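Local coordinates for protein Phi class glutathione transferase GSTF1 (Populus tremula x Populus tremuloides, PDB 4RI6) that probably catalyses the conjugation of glutathione to electrophilic substrates, with release of halide from halogenated ones, and binds glutathione in its N-terminal domain, at residues 51-56 / 65-70; 48-51 / 57-60; 119-124 / 131-136. All coordinates share one frame; numbering follows the deposited sequence.

Contact 1 of 3, residues 51-56 / 65-70. With GSH (glutathione), chain C.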
loop_
_atom_site.group_PDB
_atom_site.type_symbol
_atom_site.label_atom_id
_atom_site.label_comp_id
_atom_site.label_asym_id
_atom_site.label_seq_id
_atom_site.Cartn_x
_atom_site.Cartn_y
_atom_site.Cartn_z
ATOM N N GLN A 51 -7.329 5.570 -16.131
ATOM C CA GLN A 51 -7.349 4.784 -14.887
ATOM C C GLN A 51 -7.978 3.430 -15.206
ATOM O O GLN A 51 -9.211 3.313 -15.297
ATOM C CB GLN A 51 -8.114 5.508 -13.767
ATOM C CG GLN A 51 -7.472 5.342 -12.374
ATOM C CD GLN A 51 -7.661 3.961 -11.775
ATOM O OE1 GLN A 51 -8.161 3.040 -12.431
ATOM N NE2 GLN A 51 -7.238 3.802 -10.512
ATOM N N PRO A 52 -7.134 2.401 -15.393
ATOM C CA PRO A 52 -7.632 1.169 -16.028
ATOM C C PRO A 52 -8.498 0.310 -15.113
ATOM O O PRO A 52 -9.155 -0.622 -15.572
ATOM C CB PRO A 52 -6.346 0.435 -16.435
ATOM C CG PRO A 52 -5.276 0.998 -15.565
ATOM C CD PRO A 52 -5.673 2.390 -15.195
ATOM N N PHE A 53 -8.511 0.639 -13.824
ATOM C CA PHE A 53 -9.347 -0.077 -12.863
ATOM C C PHE A 53 -10.679 0.612 -12.649
ATOM O O PHE A 53 -11.510 0.144 -11.879
ATOM C CB PHE A 53 -8.575 -0.251 -11.551
ATOM C CG PHE A 53 -7.340 -1.065 -11.736
ATOM C CD1 PHE A 53 -7.425 -2.441 -11.842
ATOM C CD2 PHE A 53 -6.105 -0.460 -11.894
ATOM C CE1 PHE A 53 -6.296 -3.200 -12.072
ATOM C CE2 PHE A 53 -4.969 -1.233 -12.110
ATOM C CZ PHE A 53 -5.079 -2.594 -12.212
ATOM N N GLY A 54 -10.902 1.691 -13.386
ATOM C CA GLY A 54 -12.154 2.423 -13.281
ATOM C C GLY A 54 -12.384 2.970 -11.889
ATOM O O GLY A 54 -13.476 2.893 -11.337
ATOM N N GLN A 55 -11.328 3.515 -11.316
ATOM C CA GLN A 55 -11.414 4.143 -10.003
ATOM C C GLN A 55 -10.858 5.532 -10.065
ATOM O O GLN A 55 -10.223 5.902 -11.038
ATOM C CB GLN A 55 -10.665 3.316 -8.966
ATOM C CG GLN A 55 -11.227 1.926 -8.886
ATOM C CD GLN A 55 -10.707 1.175 -7.718
ATOM O OE1 GLN A 55 -9.583 0.679 -7.739
ATOM N NE2 GLN A 55 -11.518 1.081 -6.671
ATOM N N VAL A 56 -11.132 6.306 -9.011
ATOM C CA VAL A 56 -10.598 7.651 -8.869
ATOM C C VAL A 56 -9.692 7.689 -7.650
ATOM O O VAL A 56 -9.926 6.979 -6.708
ATOM C CB VAL A 56 -11.730 8.700 -8.752
ATOM C CG1 VAL A 56 -12.521 8.764 -10.066
ATOM C CG2 VAL A 56 -12.665 8.395 -7.598
ATOM N N THR A 65 1.059 10.819 -16.490
ATOM C CA THR A 65 -0.264 10.451 -16.003
ATOM C C THR A 65 -0.088 9.331 -14.970
ATOM O O THR A 65 0.610 8.344 -15.226
ATOM C CB THR A 65 -1.182 9.998 -17.152
ATOM O OG1 THR A 65 -1.409 11.096 -18.044
ATOM C CG2 THR A 65 -2.529 9.504 -16.638
ATOM N N LEU A 66 -0.716 9.486 -13.803
ATOM C CA LEU A 66 -0.552 8.550 -12.690
ATOM C C LEU A 66 -1.893 8.178 -12.093
ATOM O O LEU A 66 -2.803 8.997 -12.079
ATOM C CB LEU A 66 0.328 9.166 -11.594
ATOM C CG LEU A 66 1.819 9.326 -11.896
ATOM C CD1 LEU A 66 2.483 10.111 -10.801
ATOM C CD2 LEU A 66 2.495 7.982 -12.065
ATOM N N PHE A 67 -2.011 6.952 -11.593
ATOM C CA PHE A 67 -3.120 6.579 -10.729
ATOM C C PHE A 67 -2.588 5.979 -9.416
ATOM O O PHE A 67 -1.384 5.873 -9.217
ATOM C CB PHE A 67 -4.081 5.614 -11.436
ATOM C CG PHE A 67 -3.442 4.342 -11.923
ATOM C CD1 PHE A 67 -3.392 3.219 -11.128
ATOM C CD2 PHE A 67 -2.928 4.262 -13.213
ATOM C CE1 PHE A 67 -2.816 2.057 -11.581
ATOM C CE2 PHE A 67 -2.362 3.081 -13.664
ATOM C CZ PHE A 67 -2.304 1.985 -12.832
ATOM N N GLU A 68 -3.526 5.603 -8.548
ATOM C CA GLU A 68 -3.321 5.199 -7.143
ATOM C C GLU A 68 -2.919 6.402 -6.298
ATOM O O GLU A 68 -1.855 6.973 -6.451
ATOM C CB GLU A 68 -2.301 4.060 -6.979
ATOM C CG GLU A 68 -2.941 2.700 -7.197
ATOM C CD GLU A 68 -3.943 2.326 -6.119
ATOM O OE1 GLU A 68 -4.012 3.023 -5.083
ATOM O OE2 GLU A 68 -4.660 1.320 -6.301
ATOM N N SER A 69 -3.813 6.758 -5.393
ATOM C CA SER A 69 -3.643 7.964 -4.596
ATOM C C SER A 69 -2.295 8.093 -3.900
ATOM O O SER A 69 -1.701 9.163 -3.930
ATOM C CB SER A 69 -4.776 8.081 -3.561
ATOM O OG SER A 69 -4.806 7.019 -2.618
ATOM N N ARG A 70 -1.786 7.028 -3.291
ATOM C CA ARG A 70 -0.544 7.161 -2.553
ATOM C C ARG A 70 0.652 7.324 -3.496
ATOM O O ARG A 70 1.609 7.995 -3.142
ATOM C CB ARG A 70 -0.351 5.983 -1.601
ATOM C CG ARG A 70 -1.377 5.960 -0.494
ATOM C CD ARG A 70 -1.400 4.649 0.256
ATOM N NE ARG A 70 -2.559 4.563 1.165
ATOM C CZ ARG A 70 -3.787 4.212 0.791
ATOM N NH1 ARG A 70 -4.057 3.891 -0.475
ATOM N NH2 ARG A 70 -4.753 4.156 1.688
HETATM N N1 GSH C . -6.382 2.243 -4.250
HETATM C CA1 GSH C . -6.993 3.324 -5.003
HETATM C C1 GSH C . -6.390 4.689 -4.741
HETATM O O11 GSH C . -5.957 4.869 -3.620
HETATM O O12 GSH C . -6.308 5.570 -5.628
HETATM C CB1 GSH C . -8.418 3.294 -4.498
HETATM C CG1 GSH C . -9.310 3.909 -5.535
HETATM C CD1 GSH C . -10.744 3.693 -5.151
HETATM O OE1 GSH C . -11.167 2.652 -4.685
HETATM N N2 GSH C . -11.490 4.745 -5.404
HETATM C CA2 GSH C . -12.901 4.858 -5.197
HETATM C C2 GSH C . -13.562 4.670 -6.535
HETATM O O2 GSH C . -12.995 5.090 -7.518
HETATM C CB2 GSH C . -13.113 6.253 -4.595
HETATM S SG2 GSH C . -12.974 6.260 -2.794
HETATM N N3 GSH C . -14.749 4.054 -6.542
HETATM C CA3 GSH C . -15.537 3.878 -7.743
HETATM C C3 GSH C . -15.338 2.525 -8.374
HETATM O O31 GSH C . -14.494 1.746 -7.883
HETATM O O32 GSH C . -16.029 2.236 -9.371
HETATM O O HOH W 1 -6.386 5.784 -8.444
HETATM O O HOH W 2 -7.641 -0.310 -5.557
#
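Phe67 fits against Gln51, Pro52 and Phe53. Pro52 covers one face of its ring. CD of Pro52 lies 4.0 Å from the ring centroid, 24° off the normal, in a CH-pi contact displaced toward the rim. Gln51 crosses the Phe67 side chain at about a right angle, and its CG comes within 3.5 Å of Phe67 CB. The Gln51 amide plane is turned 52° from the ring. Phe53 offers its ring edge, with Phe67 CE1 lying 4.0 Å from Phe53 CE2. The Phe67 ring takes these contacts with CG placed between the backbone N and the carbonyl carbon (chi1 58°).

A bond from Phe53 N to Gln51 OE1, 2.8 Å long, holds the Gln51 amide. It runs within a type I turn from Gln51 to Gly54. The other end, NE2, donates to a water that also accepts from Glu68 N and donates to O12 of glutathione. This is the glutathione site of the thioredoxin-like domain. Val56, just before a cis-proline, pairs with the tripeptide as a strand would: Val56 N to GSH O2 at 2.7 Å, and GSH N2 to Val56 O at 3.0 Å. Glu68, in the N-cap position of helix 69-79, takes the glutathione amine N1 through OE1 at 2.6 Å. Ser69 N meets carboxylate O12 at 2.8 Å, and Ser69 OG donates to O11. The helix start probably helps to stabilise this negative charge.

An alanine in place of Phe67 would remove the ring and would probably leave Pro52 CD and the Phe53 edge without their partner. Phe67 also faces the dimer interface. Its ring meets Trp102 of the second subunit edge-to-face, and its N binds OE1 of Gln101 there.

Contact 2 of 3, residues 48-51 / 57-60; sequences LKIQ and PAFK
The carbonyl oxygen of Pro57 accepts a hydrogen bond from a water 2.6 Å away. The same water, held by Gln51 NE2, joins the two segments. Gln51 CG also lies beside the Pro57 oxygen, 3.9 Å away, with OE1 of this side chain held by Phe53 N. The peptide bond before Pro57 is cis, as in the thioredoxin fold, and the residue touches the bound glutathione.

The apolar half of the contact belongs to Ile50. With chi1 at 66°, its CG1 is flanked by both backbone neighbours of CA, and the chain then runs on extended to bring CD1 to Ala58 CB at 3.8 Å. The CG2 branch meets Lys60 CE, also at 3.8 Å. The extended lysine chain runs across Ile50 and lays CE on it, while NZ makes a weak hydrogen bond to Tyr8 OH.

The loop after helix 45-48 thus lies against strand 58-60. That strand is bonded to strand 5-8 through Ala58 and Lys60, and to strand 65-67 through Phe59. Pro57 packs on helices 14-25 and 69-79.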
loop_
_atom_site.group_PDB
_atom_site.type_symbol
_atom_site.label_atom_id
_atom_site.label_comp_id
_atom_site.label_asym_id
_atom_site.label_seq_id
_atom_site.Cartn_x
_atom_site.Cartn_y
_atom_site.Cartn_z
ATOM N N LEU A 48 -11.380 5.203 -18.633
ATOM C CA LEU A 48 -10.636 3.969 -18.367
ATOM C C LEU A 48 -9.282 3.948 -19.073
ATOM O O LEU A 48 -8.391 3.178 -18.676
ATOM C CB LEU A 48 -11.437 2.734 -18.780
ATOM C CG LEU A 48 -12.548 2.281 -17.832
ATOM C CD1 LEU A 48 -13.319 1.149 -18.489
ATOM C CD2 LEU A 48 -12.020 1.841 -16.482
ATOM N N LYS A 49 -9.099 4.805 -20.077
ATOM C CA LYS A 49 -7.796 4.952 -20.720
ATOM C C LYS A 49 -6.754 5.533 -19.774
ATOM O O LYS A 49 -5.564 5.261 -19.928
ATOM C CB LYS A 49 -7.897 5.839 -21.974
ATOM C CG LYS A 49 -8.518 5.159 -23.188
ATOM C CD LYS A 49 -7.619 4.037 -23.724
ATOM C CE LYS A 49 -6.384 4.544 -24.494
ATOM N NZ LYS A 49 -6.595 4.566 -25.979
ATOM N N ILE A 50 -7.190 6.322 -18.789
ATOM C CA ILE A 50 -6.237 6.927 -17.863
ATOM C C ILE A 50 -6.250 6.260 -16.493
ATOM O O ILE A 50 -5.254 6.349 -15.788
ATOM C CB ILE A 50 -6.462 8.436 -17.718
ATOM C CG1 ILE A 50 -7.787 8.762 -17.051
ATOM C CG2 ILE A 50 -6.430 9.110 -19.082
ATOM C CD1 ILE A 50 -7.868 10.215 -16.647
ATOM N N GLN A 51 -7.329 5.570 -16.131
ATOM C CA GLN A 51 -7.349 4.784 -14.887
ATOM C C GLN A 51 -7.978 3.430 -15.206
ATOM O O GLN A 51 -9.211 3.313 -15.297
ATOM C CB GLN A 51 -8.114 5.508 -13.767
ATOM C CG GLN A 51 -7.472 5.342 -12.374
ATOM C CD GLN A 51 -7.661 3.961 -11.775
ATOM O OE1 GLN A 51 -8.161 3.040 -12.431
ATOM N NE2 GLN A 51 -7.238 3.802 -10.512
ATOM N N PRO A 57 -8.676 8.553 -7.648
ATOM C CA PRO A 57 -8.368 9.579 -8.635
ATOM C C PRO A 57 -7.418 9.148 -9.729
ATOM O O PRO A 57 -6.796 8.092 -9.660
ATOM C CB PRO A 57 -7.699 10.656 -7.780
ATOM C CG PRO A 57 -6.934 9.879 -6.815
ATOM C CD PRO A 57 -7.820 8.709 -6.449
ATOM N N ALA A 58 -7.311 10.007 -10.733
ATOM C CA ALA A 58 -6.187 9.993 -11.657
ATOM C C ALA A 58 -5.536 11.371 -11.636
ATOM O O ALA A 58 -6.170 12.370 -11.268
ATOM C CB ALA A 58 -6.632 9.605 -13.063
ATOM N N PHE A 59 -4.279 11.415 -12.046
ATOM C CA PHE A 59 -3.457 12.602 -12.011
ATOM C C PHE A 59 -2.801 12.799 -13.375
ATOM O O PHE A 59 -2.319 11.825 -13.968
ATOM C CB PHE A 59 -2.391 12.448 -10.919
ATOM C CG PHE A 59 -1.313 13.478 -10.979
ATOM C CD1 PHE A 59 -0.280 13.377 -11.886
ATOM C CD2 PHE A 59 -1.317 14.547 -10.098
ATOM C CE1 PHE A 59 0.706 14.343 -11.944
ATOM C CE2 PHE A 59 -0.327 15.496 -10.136
ATOM C CZ PHE A 59 0.688 15.397 -11.058
ATOM N N LYS A 60 -2.776 14.046 -13.864
ATOM C CA LYS A 60 -1.989 14.419 -15.042
ATOM C C LYS A 60 -1.217 15.712 -14.806
ATOM O O LYS A 60 -1.749 16.663 -14.246
ATOM C CB LYS A 60 -2.872 14.624 -16.289
ATOM C CG LYS A 60 -3.693 13.443 -16.760
ATOM C CD LYS A 60 -4.391 13.813 -18.074
ATOM C CE LYS A 60 -5.302 12.713 -18.584
ATOM N NZ LYS A 60 -5.932 13.096 -19.864
HETATM O O HOH W 1 -6.386 5.784 -8.444
#

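Contact 3 of 3, residues 119-124 / 131-136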
loop_
_atom_site.group_PDB
_atom_site.type_symbol
_atom_site.label_atom_id
_atom_site.label_comp_id
_atom_site.label_asym_id
_atom_site.label_seq_id
_atom_site.Cartn_x
_atom_site.Cartn_y
_atom_site.Cartn_z
ATOM N N HIS A 119 -17.321 2.329 3.442
ATOM C CA HIS A 119 -18.111 1.945 2.292
ATOM C C HIS A 119 -19.462 1.361 2.704
ATOM O O HIS A 119 -20.500 1.772 2.200
ATOM C CB HIS A 119 -17.377 0.942 1.408
ATOM C CG HIS A 119 -18.187 0.556 0.224
ATOM N ND1 HIS A 119 -18.975 -0.570 0.197
ATOM C CD2 HIS A 119 -18.438 1.225 -0.923
ATOM C CE1 HIS A 119 -19.617 -0.623 -0.955
ATOM N NE2 HIS A 119 -19.314 0.460 -1.649
ATOM N N ASP A 120 -19.465 0.422 3.643
ATOM C CA ASP A 120 -20.707 -0.260 3.978
ATOM C C ASP A 120 -21.701 0.666 4.662
ATOM O O ASP A 120 -22.904 0.527 4.466
ATOM C CB ASP A 120 -20.427 -1.471 4.852
ATOM C CG ASP A 120 -19.730 -2.585 4.087
ATOM O OD1 ASP A 120 -19.696 -2.532 2.831
ATOM O OD2 ASP A 120 -19.218 -3.519 4.729
ATOM N N LEU A 121 -21.194 1.618 5.444
ATOM C CA LEU A 121 -22.060 2.516 6.196
ATOM C C LEU A 121 -22.501 3.765 5.453
ATOM O O LEU A 121 -23.538 4.330 5.798
ATOM C CB LEU A 121 -21.375 2.960 7.490
ATOM C CG LEU A 121 -21.082 1.850 8.485
ATOM C CD1 LEU A 121 -20.164 2.357 9.557
ATOM C CD2 LEU A 121 -22.386 1.376 9.084
ATOM N N LEU A 122 -21.731 4.203 4.461
ATOM C CA LEU A 122 -21.988 5.487 3.807
ATOM C C LEU A 122 -22.134 5.458 2.293
ATOM O O LEU A 122 -22.680 6.416 1.727
ATOM C CB LEU A 122 -20.873 6.466 4.156
ATOM C CG LEU A 122 -20.768 6.765 5.655
ATOM C CD1 LEU A 122 -19.509 7.552 5.940
ATOM C CD2 LEU A 122 -21.988 7.506 6.158
ATOM N N PHE A 123 -21.631 4.401 1.644
ATOM C CA PHE A 123 -21.595 4.348 0.185
ATOM C C PHE A 123 -22.006 3.019 -0.400
ATOM O O PHE A 123 -21.518 2.649 -1.451
ATOM C CB PHE A 123 -20.201 4.688 -0.316
ATOM C CG PHE A 123 -19.747 6.041 0.080
ATOM C CD1 PHE A 123 -20.246 7.161 -0.572
ATOM C CD2 PHE A 123 -18.858 6.207 1.131
ATOM C CE1 PHE A 123 -19.845 8.412 -0.203
ATOM C CE2 PHE A 123 -18.465 7.466 1.518
ATOM C CZ PHE A 123 -18.960 8.574 0.850
ATOM N N SER A 124 -22.886 2.299 0.271
ATOM C CA SER A 124 -23.342 1.011 -0.217
ATOM C C SER A 124 -24.766 1.111 -0.741
ATOM O O SER A 124 -25.544 1.919 -0.249
ATOM C CB SER A 124 -23.274 -0.031 0.887
ATOM O OG SER A 124 -23.627 -1.295 0.361
ATOM N N ALA A 131 -22.891 -8.174 11.287
ATOM C CA ALA A 131 -21.842 -9.104 11.688
ATOM C C ALA A 131 -20.522 -8.690 11.038
ATOM O O ALA A 131 -19.453 -8.765 11.666
ATOM C CB ALA A 131 -22.217 -10.527 11.308
ATOM N N LEU A 132 -20.592 -8.230 9.789
ATOM C CA LEU A 132 -19.393 -7.789 9.069
ATOM C C LEU A 132 -18.929 -6.413 9.575
ATOM O O LEU A 132 -17.719 -6.146 9.658
ATOM C CB LEU A 132 -19.653 -7.744 7.562
ATOM C CG LEU A 132 -18.466 -7.280 6.712
ATOM C CD1 LEU A 132 -17.202 -8.097 7.002
ATOM C CD2 LEU A 132 -18.804 -7.375 5.239
ATOM N N ILE A 133 -19.884 -5.551 9.920
ATOM C CA ILE A 133 -19.544 -4.297 10.570
ATOM C C ILE A 133 -18.754 -4.598 11.851
ATOM O O ILE A 133 -17.696 -4.023 12.079
ATOM C CB ILE A 133 -20.792 -3.465 10.918
ATOM C CG1 ILE A 133 -21.497 -2.975 9.661
ATOM C CG2 ILE A 133 -20.404 -2.276 11.785
ATOM C CD1 ILE A 133 -20.691 -2.027 8.806
ATOM N N LYS A 134 -19.262 -5.511 12.675
ATOM C CA LYS A 134 -18.580 -5.839 13.932
ATOM C C LYS A 134 -17.171 -6.375 13.664
ATOM O O LYS A 134 -16.226 -6.025 14.364
ATOM C CB LYS A 134 -19.381 -6.842 14.768
ATOM C CG LYS A 134 -18.594 -7.329 16.010
ATOM C CD LYS A 134 -19.347 -8.361 16.837
ATOM C CE LYS A 134 -18.398 -9.267 17.592
ATOM N NZ LYS A 134 -17.626 -8.493 18.581
ATOM N N LYS A 135 -17.037 -7.230 12.662
ATOM C CA LYS A 135 -15.735 -7.798 12.319
ATOM C C LYS A 135 -14.715 -6.702 12.000
ATOM O O LYS A 135 -13.563 -6.758 12.456
ATOM C CB LYS A 135 -15.887 -8.756 11.144
ATOM C CG LYS A 135 -14.644 -9.516 10.758
ATOM C CD LYS A 135 -15.021 -10.666 9.811
ATOM C CE LYS A 135 -13.819 -11.246 9.067
ATOM N NZ LYS A 135 -12.655 -11.501 9.954
ATOM N N ASN A 136 -15.132 -5.704 11.223
ATOM C CA ASN A 136 -14.213 -4.631 10.841
ATOM C C ASN A 136 -13.985 -3.602 11.942
ATOM O O ASN A 136 -12.881 -3.090 12.078
ATOM C CB ASN A 136 -14.718 -3.957 9.569
ATOM C CG ASN A 136 -14.485 -4.822 8.354
ATOM O OD1 ASN A 136 -13.449 -5.496 8.272
ATOM N ND2 ASN A 136 -15.432 -4.824 7.421
HETATM O O HOH W 3 -17.725 -3.218 6.908
#
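Two successive helices of the all-helical C-terminal domain, 93-122 and 130-150, meet here beside the loop that joins them. Ile133 has the largest share of the contact. Its CD1 reaches Leu121 CD2 at 3.8 Å and also lies 4.0 Å from Asp120 CB. The Ile133 CG1 branch is anti to the carbonyl carbon (chi1 -67°), and a further bend at chi2, -64°, turns CD1 to the first helix. The Leu121 and Ile133 side chains approach at a slant, methyl against methyl. Leu117, one turn before Leu121, also packs on Ile133, and Lys182 touches both Leu121 and Ile133.

Next to this apolar patch is a polar one. Asp120 OD2 accepts a hydrogen bond from a water at 2.7 Å, and that water accepts from Asn136 ND2 at 2.8 Å. It joins the two segments through a polar bridge. OD2 also lies 3.9 Å from Leu132 CD2, where the leucine side chain runs nearly perpendicular to that of the aspartate. The other oxygen, OD1, has a weak hydrogen bond from ND1 of the neighbouring His119, 3.4 Å long. The carboxylate is therefore approached at both oxygens, which probably limits its turning.

Leu132 and Asn136 are one turn apart, joined by the backbone bond from Asn136 N to Leu132 O at 3.1 Å. They therefore stand on the same side of their helix, around Asp120. The first helix finishes with the bond from Phe123 N to His119 O at 2.9 Å, and Phe123 is the first residue to leave helical geometry. The contact lies away from the glutathione pocket. Helices packed side by side in this way, with a connecting loop at one end, are typical of the helical domain of glutathione transferases.

In the fold
From the N terminus, the chain first enters contact 2 at residues 48-51, after helix 45-48. Contact 1 opens at Gln51, which the two share. The chain returns at 57-60 to close contact 2, then runs through strand 65-67 to close contact 1 at 65-70. The two loops therefore cross rather than nest. Both reach the same sheet, where strands 58-60 and 65-67 are neighbours, and one water serves both. Contact 3 follows in series, with its centre about 24 Å from that of contact 1. It closes the loop between helices 93-122 and 130-150, in the C-terminal domain.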